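PDB 3T8J: purine nucleosidase, (IunH-1) from Sulfolobus solfataricus, which is a nucleosidase-family protein with an alpha/beta fold that binds a sodium ion. Local coordinates for residues Ala50-Asn55 / Lys92-Gln97; Leu21-Ile26 / Tyr305-Trp310; His3-Cys8 / Gly114-Leu119; Ile185-Ile190 / Gly233-Asp238. One frame throughout, in Å; residues are numbered along the deposited sequence.

From the N terminus, strand 3-8 enters contact 3, pairing with 114-119 inside the mixed sheet and closing a loop of 105 residues. Helix 12-23 follows, and its end meets the C-terminal helix 297-308 in contact 2; 21-26 lies between the segments of contact 3 and 305-310 after both, so the two contacts cross. Contact 1, which fastens the 92-97 loop to the end of helix 40-53, falls within the spans of both. Contact 4 opens after contact 3 closes, joins the short helix 187-190 after strand 182-185 to the start of helix 237-246, and lies within the span of contact 2. Val54 packs on Trp310 (contacts 1 and 2) and Ile26 on Phe4 (contacts 2 and 3).

Contact 1 (Ala50-Asn55 / Lys92-Gln97); sequences ALEQVN and KRLKAQ
The carboxylate of Glu52 is held by three consecutive backbone N-H groups of the 92-97 loop. Its OE2 accepts two of them: Leu94 N, 2.8 Å from Glu52 OE2, arrives nearly along the C-O axis with an N-H...O angle of 170°, while Arg93 N approaches on the syn side, 15° out of the carboxylate plane. The other oxygen turns its syn lone pair to Lys92 N, with 2.8 Å between Glu52 OE1 and that nitrogen. Three donors spread over both oxygens fix the rotation of the group as well as its position. The Glu52 chain is extended beyond CG (chi2 -174°), which carries CD out from the helix to the loop backbone.

Charge adds little direction here. Arg93 bends back at chi3 and lays one guanidinium face over Glu52 CD; the 3.9 Å between Glu52 OE1 and Arg93 NH2 makes a long salt bridge in which no N-H points at the oxygen. A water bridges the same NH2 to Glu52 O.

The helix that carries Glu52, 40-53, closes in a Schellman motif with Asn55, of positive phi, as its C-prime residue, so the carboxylate reaches the loop from the last turn before that stop. On the helix side of the polar grip, Leu94 CD1 packs 3.7 Å from Glu52 CG and 4.0 Å from Leu51 CB. Farther out, Leu94 also touches Leu48 one turn back, Leu51 continues inward onto Leu18 of helix 12-23 and Val60 of strand 60-62, and Gln97 hydrogen-bonds through its backbone to Val60.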
# COMPACT_ATOMS: atom_id res chain seq x y z
N ALA A 50 38.04 -17.84 -3.88
CA ALA A 50 38.15 -17.52 -5.30
C ALA A 50 39.43 -16.74 -5.62
O ALA A 50 40.13 -17.05 -6.59
CB ALA A 50 36.92 -16.74 -5.76
N LEU A 51 39.75 -15.75 -4.80
CA LEU A 51 40.97 -14.96 -4.98
C LEU A 51 42.23 -15.81 -4.87
O LEU A 51 43.20 -15.60 -5.61
CB LEU A 51 41.01 -13.77 -4.00
CG LEU A 51 39.99 -12.67 -4.28
CD1 LEU A 51 39.87 -11.79 -3.04
CD2 LEU A 51 40.39 -11.83 -5.50
N GLU A 52 42.23 -16.77 -3.94
CA GLU A 52 43.37 -17.70 -3.80
C GLU A 52 43.67 -18.51 -5.06
O GLU A 52 44.85 -18.80 -5.35
CB GLU A 52 43.18 -18.64 -2.59
CG GLU A 52 43.28 -17.92 -1.25
CD GLU A 52 43.24 -18.85 -0.02
OE1 GLU A 52 42.92 -20.06 -0.14
OE2 GLU A 52 43.56 -18.33 1.07
N GLN A 53 42.64 -18.87 -5.82
CA GLN A 53 42.84 -19.72 -7.01
C GLN A 53 43.57 -18.99 -8.12
O GLN A 53 44.13 -19.63 -9.01
CB GLN A 53 41.52 -20.31 -7.54
CG GLN A 53 40.61 -20.97 -6.48
CD GLN A 53 41.37 -21.88 -5.53
OE1 GLN A 53 41.99 -22.86 -5.95
NE2 GLN A 53 41.37 -21.53 -4.24
N VAL A 54 43.55 -17.66 -8.05
CA VAL A 54 44.22 -16.81 -9.04
C VAL A 54 45.32 -15.95 -8.42
O VAL A 54 45.75 -14.95 -9.00
CB VAL A 54 43.19 -15.96 -9.81
CG1 VAL A 54 42.29 -16.86 -10.66
CG2 VAL A 54 42.36 -15.05 -8.89
N ASN A 55 45.84 -16.38 -7.26
CA ASN A 55 47.01 -15.77 -6.63
C ASN A 55 46.91 -14.28 -6.28
O ASN A 55 47.93 -13.57 -6.29
CB ASN A 55 48.26 -16.01 -7.48
CG ASN A 55 48.47 -17.44 -7.79
OD1 ASN A 55 48.42 -18.31 -6.89
ND2 ASN A 55 48.70 -17.74 -9.06
N LYS A 92 42.57 -21.07 2.47
CA LYS A 92 43.68 -21.59 3.26
C LYS A 92 44.43 -20.53 4.03
O LYS A 92 45.00 -20.82 5.08
CB LYS A 92 44.64 -22.35 2.35
CG LYS A 92 44.05 -23.63 1.78
CD LYS A 92 45.10 -24.38 0.98
CE LYS A 92 44.51 -25.58 0.25
NZ LYS A 92 43.84 -26.51 1.21
N ARG A 93 44.51 -19.31 3.47
CA ARG A 93 45.35 -18.27 4.02
C ARG A 93 44.65 -16.91 4.17
O ARG A 93 44.84 -16.23 5.18
CB ARG A 93 46.57 -18.08 3.11
CG ARG A 93 47.46 -19.28 2.98
CD ARG A 93 48.46 -19.09 1.83
NE ARG A 93 47.74 -19.04 0.55
CZ ARG A 93 47.30 -20.11 -0.11
NH1 ARG A 93 47.51 -21.35 0.36
NH2 ARG A 93 46.63 -19.95 -1.25
N LEU A 94 43.87 -16.49 3.18
CA LEU A 94 43.31 -15.14 3.21
C LEU A 94 42.23 -15.00 4.26
O LEU A 94 41.47 -15.95 4.51
CB LEU A 94 42.74 -14.76 1.83
CG LEU A 94 43.74 -14.69 0.67
CD1 LEU A 94 42.99 -14.30 -0.61
CD2 LEU A 94 44.89 -13.70 0.94
N LYS A 95 42.15 -13.81 4.85
CA LYS A 95 41.15 -13.46 5.86
C LYS A 95 40.40 -12.19 5.43
O LYS A 95 40.98 -11.30 4.80
CB LYS A 95 41.81 -13.22 7.22
CG LYS A 95 42.52 -14.46 7.83
CD LYS A 95 43.29 -14.08 9.09
CE LYS A 95 44.04 -15.28 9.69
NZ LYS A 95 45.16 -14.85 10.60
N ALA A 96 39.12 -12.11 5.79
CA ALA A 96 38.32 -10.91 5.53
C ALA A 96 38.86 -9.70 6.29
O ALA A 96 39.44 -9.83 7.37
CB ALA A 96 36.87 -11.15 5.94
N GLN A 97 38.70 -8.51 5.70
CA GLN A 97 38.97 -7.28 6.39
C GLN A 97 37.95 -7.06 7.50
O GLN A 97 36.84 -7.58 7.45
CB GLN A 97 38.91 -6.09 5.41
CG GLN A 97 39.84 -6.21 4.19
CD GLN A 97 41.30 -6.26 4.57
OE1 GLN A 97 41.80 -5.40 5.32
NE2 GLN A 97 42.02 -7.25 4.03
O HOH W 1 46.81 -17.85 -3.12

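Contact 2 (Leu21-Ile26 / Tyr305-Trp310); sequences LLKNNI and YDLLNW
Lys23 runs over one face of the Trp310 indole, with CD nearest, and has the largest surface buried in this contact, where the C-terminal ends of two helices, 12-23 and 297-308, pack against each other. The first helix ends in a Schellman motif, with Asn25 as its C-prime residue at positive phi. The CA atoms of Lys23 and Leu307 are 6.6 Å apart.

The lysine and tryptophan side chains slide past each other in opposite directions. Lys23 CD is 3.5 Å from the centroid of the Trp310 five-membered ring and 21° off its normal, a CH-pi contact offset toward the rim. Trp310 chi1 (-170°) puts CG anti to the backbone N. At the far end of the indole, Trp310 CH2 comes 4.2 Å from Leu22 CB. The same indole touches Val54. On the lysine, CB meets Leu307 CD1 at 3.6 Å, and Leu307 itself continues onto Leu16 and Tyr19 of helix 12-23.

The Lys23 chain bends at chi2 and, beyond the ring, at chi4, which places NZ on the Asp306 side. The salt bridge it makes there is long for a hydrogen bond: Lys23 NZ is 3.3 Å from Asp306 OD2 and arrives 37° out of the carboxylate plane. Its cation-pi attraction to Trp310, at 5.5 Å from NZ to the five-membered ring centroid, is weak at most. Asn24, just past the helix, donates ND2 back to Leu20 O, and the same nitrogen donates to a water that in turn donates to Asp306 OD2, 2.8 Å from the water oxygen.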
# COMPACT_ATOMS: atom_id res chain seq x y z
N LEU A 21 36.92 -9.99 -14.98
CA LEU A 21 37.63 -8.72 -14.80
C LEU A 21 39.14 -8.98 -14.71
O LEU A 21 39.95 -8.33 -15.39
CB LEU A 21 37.15 -7.95 -13.55
CG LEU A 21 35.73 -7.40 -13.54
CD1 LEU A 21 35.41 -6.85 -12.13
CD2 LEU A 21 35.53 -6.31 -14.60
N LEU A 22 39.55 -9.92 -13.86
CA LEU A 22 40.98 -10.19 -13.63
C LEU A 22 41.72 -10.77 -14.83
O LEU A 22 42.88 -10.35 -15.13
CB LEU A 22 41.16 -11.12 -12.42
CG LEU A 22 40.73 -10.58 -11.07
CD1 LEU A 22 40.96 -11.64 -9.98
CD2 LEU A 22 41.44 -9.30 -10.69
N LYS A 23 41.09 -11.71 -15.53
CA LYS A 23 41.64 -12.32 -16.73
C LYS A 23 41.99 -11.24 -17.73
O LYS A 23 43.02 -11.34 -18.41
CB LYS A 23 40.59 -13.24 -17.37
CG LYS A 23 40.94 -13.70 -18.79
CD LYS A 23 41.99 -14.74 -18.73
CE LYS A 23 42.47 -15.22 -20.13
NZ LYS A 23 42.72 -14.14 -21.13
N ASN A 24 41.12 -10.24 -17.80
CA ASN A 24 41.22 -9.15 -18.78
C ASN A 24 41.96 -7.87 -18.32
O ASN A 24 41.84 -6.82 -18.94
CB ASN A 24 39.84 -8.83 -19.33
CG ASN A 24 39.32 -9.94 -20.26
OD1 ASN A 24 39.81 -10.10 -21.39
ND2 ASN A 24 38.38 -10.75 -19.77
N ASN A 25 42.74 -7.99 -17.25
CA ASN A 25 43.61 -6.91 -16.75
C ASN A 25 42.88 -5.62 -16.36
O ASN A 25 43.40 -4.50 -16.51
CB ASN A 25 44.75 -6.62 -17.74
CG ASN A 25 45.91 -5.90 -17.07
OD1 ASN A 25 46.33 -6.29 -15.99
ND2 ASN A 25 46.45 -4.85 -17.71
N ILE A 26 41.66 -5.76 -15.84
CA ILE A 26 40.93 -4.66 -15.18
C ILE A 26 41.34 -4.64 -13.71
O ILE A 26 41.41 -5.70 -13.09
CB ILE A 26 39.40 -4.86 -15.27
CG1 ILE A 26 38.95 -4.99 -16.72
CG2 ILE A 26 38.66 -3.73 -14.51
CD1 ILE A 26 39.16 -3.74 -17.55
N TYR A 305 34.71 -18.32 -23.59
CA TYR A 305 35.71 -19.32 -24.03
C TYR A 305 37.15 -18.86 -23.77
O TYR A 305 38.01 -19.66 -23.38
CB TYR A 305 35.52 -19.68 -25.50
CG TYR A 305 34.21 -20.39 -25.82
CD1 TYR A 305 33.80 -21.50 -25.11
CD2 TYR A 305 33.42 -19.96 -26.88
CE1 TYR A 305 32.60 -22.16 -25.41
CE2 TYR A 305 32.23 -20.61 -27.20
CZ TYR A 305 31.83 -21.71 -26.46
OH TYR A 305 30.66 -22.36 -26.77
N ASP A 306 37.41 -17.58 -23.99
CA ASP A 306 38.71 -16.98 -23.71
C ASP A 306 39.09 -17.12 -22.23
O ASP A 306 40.22 -17.49 -21.90
CB ASP A 306 38.68 -15.51 -24.13
CG ASP A 306 39.95 -14.77 -23.79
OD1 ASP A 306 40.99 -15.00 -24.47
OD2 ASP A 306 39.92 -13.95 -22.85
N LEU A 307 38.13 -16.83 -21.34
CA LEU A 307 38.34 -17.00 -19.91
C LEU A 307 38.67 -18.46 -19.55
O LEU A 307 39.56 -18.72 -18.74
CB LEU A 307 37.10 -16.53 -19.14
CG LEU A 307 37.11 -16.70 -17.63
CD1 LEU A 307 38.23 -15.87 -16.99
CD2 LEU A 307 35.77 -16.30 -17.01
N LEU A 308 37.96 -19.41 -20.15
CA LEU A 308 38.10 -20.82 -19.76
C LEU A 308 39.41 -21.44 -20.24
O LEU A 308 39.84 -22.49 -19.75
CB LEU A 308 36.89 -21.63 -20.22
CG LEU A 308 35.54 -21.19 -19.68
CD1 LEU A 308 34.45 -22.20 -20.10
CD2 LEU A 308 35.57 -21.02 -18.16
N ASN A 309 40.06 -20.77 -21.19
CA ASN A 309 41.38 -21.15 -21.65
C ASN A 309 42.55 -20.52 -20.85
O ASN A 309 43.70 -20.74 -21.19
CB ASN A 309 41.51 -20.81 -23.13
CG ASN A 309 40.90 -21.87 -24.03
OD1 ASN A 309 40.00 -21.58 -24.82
ND2 ASN A 309 41.36 -23.11 -23.89
N TRP A 310 42.24 -19.75 -19.81
CA TRP A 310 43.26 -19.06 -18.99
C TRP A 310 44.30 -20.03 -18.40
O TRP A 310 45.52 -19.84 -18.54
CB TRP A 310 42.51 -18.30 -17.88
CG TRP A 310 43.32 -17.33 -17.04
CD1 TRP A 310 44.64 -16.97 -17.20
CD2 TRP A 310 42.83 -16.56 -15.93
NE1 TRP A 310 45.00 -16.05 -16.25
CE2 TRP A 310 43.91 -15.78 -15.46
CE3 TRP A 310 41.59 -16.46 -15.28
CZ2 TRP A 310 43.78 -14.89 -14.37
CZ3 TRP A 310 41.47 -15.59 -14.20
CH2 TRP A 310 42.56 -14.82 -13.76
O HOH W 2 37.73 -13.19 -21.27

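Contact 3 (His3-Cys8 / Gly114-Leu119); sequences HFIIDC and GELEFL
A single water is gripped by three groups at the start of this strand pair: it accepts from His3 N and donates to Glu115 O and to Glu117 OE2, with 2.6 Å between the water oxygen and Glu115 O. It thus ties the backbones together just ahead of the regular bonding. There Glu117 N donates a hydrogen bond to His3 O, 2.8 Å away, and the ladder runs on through Ile5 N to Glu117 O, Leu119 N to Ile5 O and Asp7 N to Leu119 O. All four donors stand almost in line with the carbonyl they meet; for Leu119 N the N-H...O angle is 176°.

The bridges Phe4 with Glu117, Ile5 with Phe118 and Ile6 with Leu119 are parallel, and the strand axes are 26° apart. The pair lies inside the mixed sheet of this alpha/beta fold, between strands 27-33 and 141-147, with 27-33 bonded to the other edge of 3-8. Asp9, Asp14, Ile121 and Ser122, which bind the sodium ion, include residues just past both strand ends.

On the face of Phe4 and Leu119, Glu117 CB stands over the centre of the Phe4 ring, 3.8 Å from the centroid and 7° off the normal, while Leu119 CB meets the ring edge in plane. The Glu117 carboxylate is anchored elsewhere, by Trp145 NE1 and Arg2. On the Ile5 face, Phe118 CG is anti to the backbone N. The Phe118 ring meets Ile5 CG2 through CE1, and its CZ lies 3.6 Å from Asp7 CB. Asp7 OD1 accepts from Asn126 and is also hydrogen-bonded to Thr32.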
# COMPACT_ATOMS: atom_id res chain seq x y z
N HIS A 3 39.35 1.03 -12.84
CA HIS A 3 39.36 0.57 -11.45
C HIS A 3 37.93 0.23 -11.00
O HIS A 3 37.03 1.06 -11.12
CB HIS A 3 39.93 1.64 -10.55
CG HIS A 3 41.25 2.16 -11.01
ND1 HIS A 3 42.43 1.49 -10.78
CD2 HIS A 3 41.57 3.28 -11.71
CE1 HIS A 3 43.43 2.17 -11.31
NE2 HIS A 3 42.94 3.26 -11.89
N PHE A 4 37.76 -0.99 -10.50
CA PHE A 4 36.44 -1.50 -10.12
C PHE A 4 36.38 -2.01 -8.68
O PHE A 4 37.31 -2.66 -8.17
CB PHE A 4 36.08 -2.73 -10.97
CG PHE A 4 35.41 -2.41 -12.29
CD1 PHE A 4 36.12 -1.82 -13.32
CD2 PHE A 4 34.08 -2.73 -12.52
CE1 PHE A 4 35.48 -1.53 -14.55
CE2 PHE A 4 33.46 -2.46 -13.73
CZ PHE A 4 34.17 -1.87 -14.75
N ILE A 5 35.24 -1.78 -8.04
CA ILE A 5 34.78 -2.60 -6.91
C ILE A 5 33.75 -3.57 -7.45
O ILE A 5 32.88 -3.20 -8.24
CB ILE A 5 34.11 -1.76 -5.82
CG1 ILE A 5 35.11 -0.83 -5.17
CG2 ILE A 5 33.38 -2.65 -4.79
CD1 ILE A 5 34.49 0.13 -4.12
N ILE A 6 33.84 -4.85 -7.02
CA ILE A 6 32.80 -5.82 -7.35
C ILE A 6 32.08 -6.20 -6.06
O ILE A 6 32.71 -6.55 -5.08
CB ILE A 6 33.37 -7.07 -8.12
CG1 ILE A 6 32.25 -8.03 -8.54
CG2 ILE A 6 34.45 -7.80 -7.34
CD1 ILE A 6 32.76 -9.17 -9.46
N ASP A 7 30.75 -6.09 -6.08
CA ASP A 7 29.88 -6.33 -4.92
C ASP A 7 29.12 -7.62 -5.15
O ASP A 7 28.36 -7.74 -6.11
CB ASP A 7 28.95 -5.12 -4.72
CG ASP A 7 28.15 -5.18 -3.41
OD1 ASP A 7 28.72 -5.04 -2.30
OD2 ASP A 7 26.91 -5.40 -3.49
N CYS A 8 29.36 -8.58 -4.25
CA CYS A 8 29.01 -10.00 -4.43
C CYS A 8 28.18 -10.60 -3.28
O CYS A 8 28.57 -10.52 -2.11
CB CYS A 8 30.29 -10.84 -4.52
SG CYS A 8 31.34 -10.45 -5.90
N GLY A 114 36.39 9.96 -9.47
CA GLY A 114 36.19 10.23 -10.87
C GLY A 114 36.53 9.10 -11.81
O GLY A 114 36.24 9.19 -13.01
N GLU A 115 37.13 8.03 -11.28
CA GLU A 115 37.50 6.88 -12.10
C GLU A 115 36.91 5.56 -11.59
O GLU A 115 36.84 4.59 -12.33
CB GLU A 115 39.01 6.77 -12.20
CG GLU A 115 39.72 8.00 -12.81
CD GLU A 115 39.12 8.45 -14.14
OE1 GLU A 115 38.58 7.61 -14.90
OE2 GLU A 115 39.18 9.67 -14.43
N LEU A 116 36.46 5.54 -10.34
CA LEU A 116 35.99 4.27 -9.76
C LEU A 116 34.69 3.82 -10.41
O LEU A 116 33.75 4.61 -10.56
CB LEU A 116 35.78 4.38 -8.24
CG LEU A 116 35.57 3.06 -7.48
CD1 LEU A 116 36.78 2.15 -7.63
CD2 LEU A 116 35.25 3.38 -6.02
N GLU A 117 34.62 2.53 -10.77
CA GLU A 117 33.42 1.93 -11.28
C GLU A 117 32.94 0.88 -10.30
O GLU A 117 33.74 0.21 -9.65
CB GLU A 117 33.66 1.34 -12.67
CG GLU A 117 34.13 2.44 -13.68
CD GLU A 117 34.34 1.92 -15.09
OE1 GLU A 117 33.35 1.44 -15.69
OE2 GLU A 117 35.49 2.02 -15.62
N PHE A 118 31.63 0.74 -10.19
CA PHE A 118 31.01 -0.18 -9.22
C PHE A 118 30.20 -1.23 -9.95
O PHE A 118 29.23 -0.91 -10.63
CB PHE A 118 30.12 0.62 -8.24
CG PHE A 118 29.72 -0.13 -7.02
CD1 PHE A 118 30.42 0.02 -5.83
CD2 PHE A 118 28.60 -0.95 -7.03
CE1 PHE A 118 30.05 -0.69 -4.68
CE2 PHE A 118 28.22 -1.67 -5.88
CZ PHE A 118 28.95 -1.50 -4.69
N LEU A 119 30.60 -2.50 -9.81
CA LEU A 119 29.90 -3.61 -10.46
C LEU A 119 28.93 -4.21 -9.44
O LEU A 119 29.32 -5.00 -8.56
CB LEU A 119 30.92 -4.61 -11.01
CG LEU A 119 30.37 -5.83 -11.73
CD1 LEU A 119 29.49 -5.47 -12.93
CD2 LEU A 119 31.52 -6.75 -12.18
O HOH W 3 37.62 3.07 -14.28

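Contact 4 (Ile185-Ile190 / Gly233-Asp238); sequences IPWDVI and GHPHPD
Apolar packing carries this contact, and Ile190 CD1 is at its centre, 3.6 Å from Pro235 CB and 3.7 Å from both Pro237 CA and Pro237 CB. Ile190 chi1 (67°) puts CG1 between the backbone N and the carbonyl carbon, the crowded position; chi2, at 93°, then sets CD1 against both prolines. Trp187 supplies the other apolar part with the far end of its indole: CH2 lies 3.8 Å from Pro235 CG, and CZ3 is 4.1 Å from Pro237 CG, which meets the ring at its edge, near the plane. The Trp187 and Pro237 side chains lie side by side, pointing the same way.

The short helix 187-190, which follows strand 182-185 of the alpha/beta fold, meets the start of helix 237-246 here; Pro186 occupies the N-cap position of the first and His236 that of the second. The backbones are closest at Ile190 and Pro237, with CA atoms 5.8 Å apart. The Pro237 side chain is about 8 Å from the bound sodium ion. Both prolines also touch Tyr221 of helix 209-227, and Ile190 continues onto Ile240.

The polar link is through water, which donates to Ile190 O at 2.8 Å and accepts from His236 N at 2.9 Å from the water oxygen. The imidazole of His236 is held from outside the two segments, ND1 by Asp13 OD1 and NE2 by Tyr214 OH. Its ring has His234 CD2 over one face, and His234 NE2 shares the same Tyr214 hydroxyl.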
# COMPACT_ATOMS: atom_id res chain seq x y z
N ILE A 185 21.20 -4.14 -16.55
CA ILE A 185 21.02 -5.35 -17.32
C ILE A 185 19.92 -6.19 -16.62
O ILE A 185 20.17 -6.75 -15.55
CB ILE A 185 22.34 -6.16 -17.41
CG1 ILE A 185 23.41 -5.50 -18.33
CG2 ILE A 185 22.11 -7.55 -18.03
CD1 ILE A 185 23.87 -4.08 -17.94
N PRO A 186 18.73 -6.30 -17.22
CA PRO A 186 17.62 -7.03 -16.57
C PRO A 186 17.65 -8.55 -16.73
O PRO A 186 18.13 -9.06 -17.75
CB PRO A 186 16.36 -6.47 -17.26
CG PRO A 186 16.83 -5.35 -18.12
CD PRO A 186 18.25 -5.56 -18.41
N TRP A 187 17.08 -9.24 -15.75
CA TRP A 187 16.91 -10.68 -15.81
C TRP A 187 16.17 -11.13 -17.06
O TRP A 187 16.57 -12.14 -17.69
CB TRP A 187 16.11 -11.13 -14.59
CG TRP A 187 15.76 -12.62 -14.60
CD1 TRP A 187 14.54 -13.18 -14.89
CD2 TRP A 187 16.65 -13.69 -14.33
NE1 TRP A 187 14.63 -14.56 -14.82
CE2 TRP A 187 15.91 -14.89 -14.47
CE3 TRP A 187 18.00 -13.76 -13.97
CZ2 TRP A 187 16.49 -16.16 -14.26
CZ3 TRP A 187 18.56 -15.03 -13.76
CH2 TRP A 187 17.80 -16.19 -13.90
N ASP A 188 15.08 -10.45 -17.41
CA ASP A 188 14.25 -10.90 -18.52
C ASP A 188 14.76 -10.50 -19.90
O ASP A 188 14.10 -10.75 -20.92
CB ASP A 188 12.76 -10.60 -18.30
CG ASP A 188 12.47 -9.17 -17.91
OD1 ASP A 188 13.38 -8.30 -17.94
OD2 ASP A 188 11.26 -8.92 -17.58
N VAL A 189 15.97 -9.93 -19.92
CA VAL A 189 16.77 -9.79 -21.12
C VAL A 189 17.81 -10.94 -21.16
O VAL A 189 17.92 -11.64 -22.16
CB VAL A 189 17.44 -8.40 -21.17
CG1 VAL A 189 18.55 -8.35 -22.24
CG2 VAL A 189 16.37 -7.32 -21.38
N ILE A 190 18.55 -11.13 -20.08
CA ILE A 190 19.65 -12.11 -20.11
C ILE A 190 19.14 -13.56 -20.30
O ILE A 190 19.88 -14.36 -20.87
CB ILE A 190 20.62 -12.01 -18.90
CG1 ILE A 190 19.95 -12.39 -17.61
CG2 ILE A 190 21.24 -10.62 -18.81
CD1 ILE A 190 20.15 -13.89 -17.28
N GLY A 233 19.00 -24.38 -20.81
CA GLY A 233 20.38 -24.42 -20.37
C GLY A 233 20.52 -23.68 -19.05
O GLY A 233 19.75 -23.93 -18.10
N HIS A 234 21.51 -22.80 -18.95
CA HIS A 234 21.64 -21.94 -17.78
C HIS A 234 21.96 -20.53 -18.23
O HIS A 234 22.54 -20.32 -19.30
CB HIS A 234 22.67 -22.45 -16.77
CG HIS A 234 24.09 -22.39 -17.23
ND1 HIS A 234 24.75 -23.46 -17.79
CD2 HIS A 234 25.00 -21.39 -17.16
CE1 HIS A 234 26.00 -23.11 -18.06
NE2 HIS A 234 26.17 -21.86 -17.70
N PRO A 235 21.55 -19.55 -17.42
CA PRO A 235 21.83 -18.16 -17.76
C PRO A 235 23.12 -17.64 -17.12
O PRO A 235 23.66 -18.25 -16.20
CB PRO A 235 20.62 -17.45 -17.19
CG PRO A 235 20.32 -18.19 -15.94
CD PRO A 235 20.65 -19.64 -16.25
N HIS A 236 23.57 -16.47 -17.60
CA HIS A 236 24.77 -15.78 -17.09
C HIS A 236 24.42 -14.32 -16.76
O HIS A 236 24.92 -13.38 -17.39
CB HIS A 236 25.88 -15.82 -18.16
CG HIS A 236 26.78 -17.03 -18.08
ND1 HIS A 236 27.48 -17.37 -16.94
CD2 HIS A 236 27.16 -17.92 -19.03
CE1 HIS A 236 28.23 -18.43 -17.19
NE2 HIS A 236 28.05 -18.79 -18.45
N PRO A 237 23.55 -14.11 -15.75
CA PRO A 237 23.12 -12.74 -15.46
C PRO A 237 24.29 -11.81 -15.13
O PRO A 237 24.38 -10.68 -15.68
CB PRO A 237 22.16 -12.91 -14.27
CG PRO A 237 22.54 -14.21 -13.64
CD PRO A 237 23.00 -15.08 -14.80
N ASP A 238 25.16 -12.22 -14.23
CA ASP A 238 26.28 -11.38 -13.78
C ASP A 238 27.41 -11.34 -14.80
O ASP A 238 28.00 -10.28 -15.04
CB ASP A 238 26.78 -11.87 -12.42
CG ASP A 238 25.66 -11.98 -11.41
OD1 ASP A 238 24.70 -11.17 -11.46
OD2 ASP A 238 25.70 -12.90 -10.56
O HOH W 4 22.16 -15.85 -20.06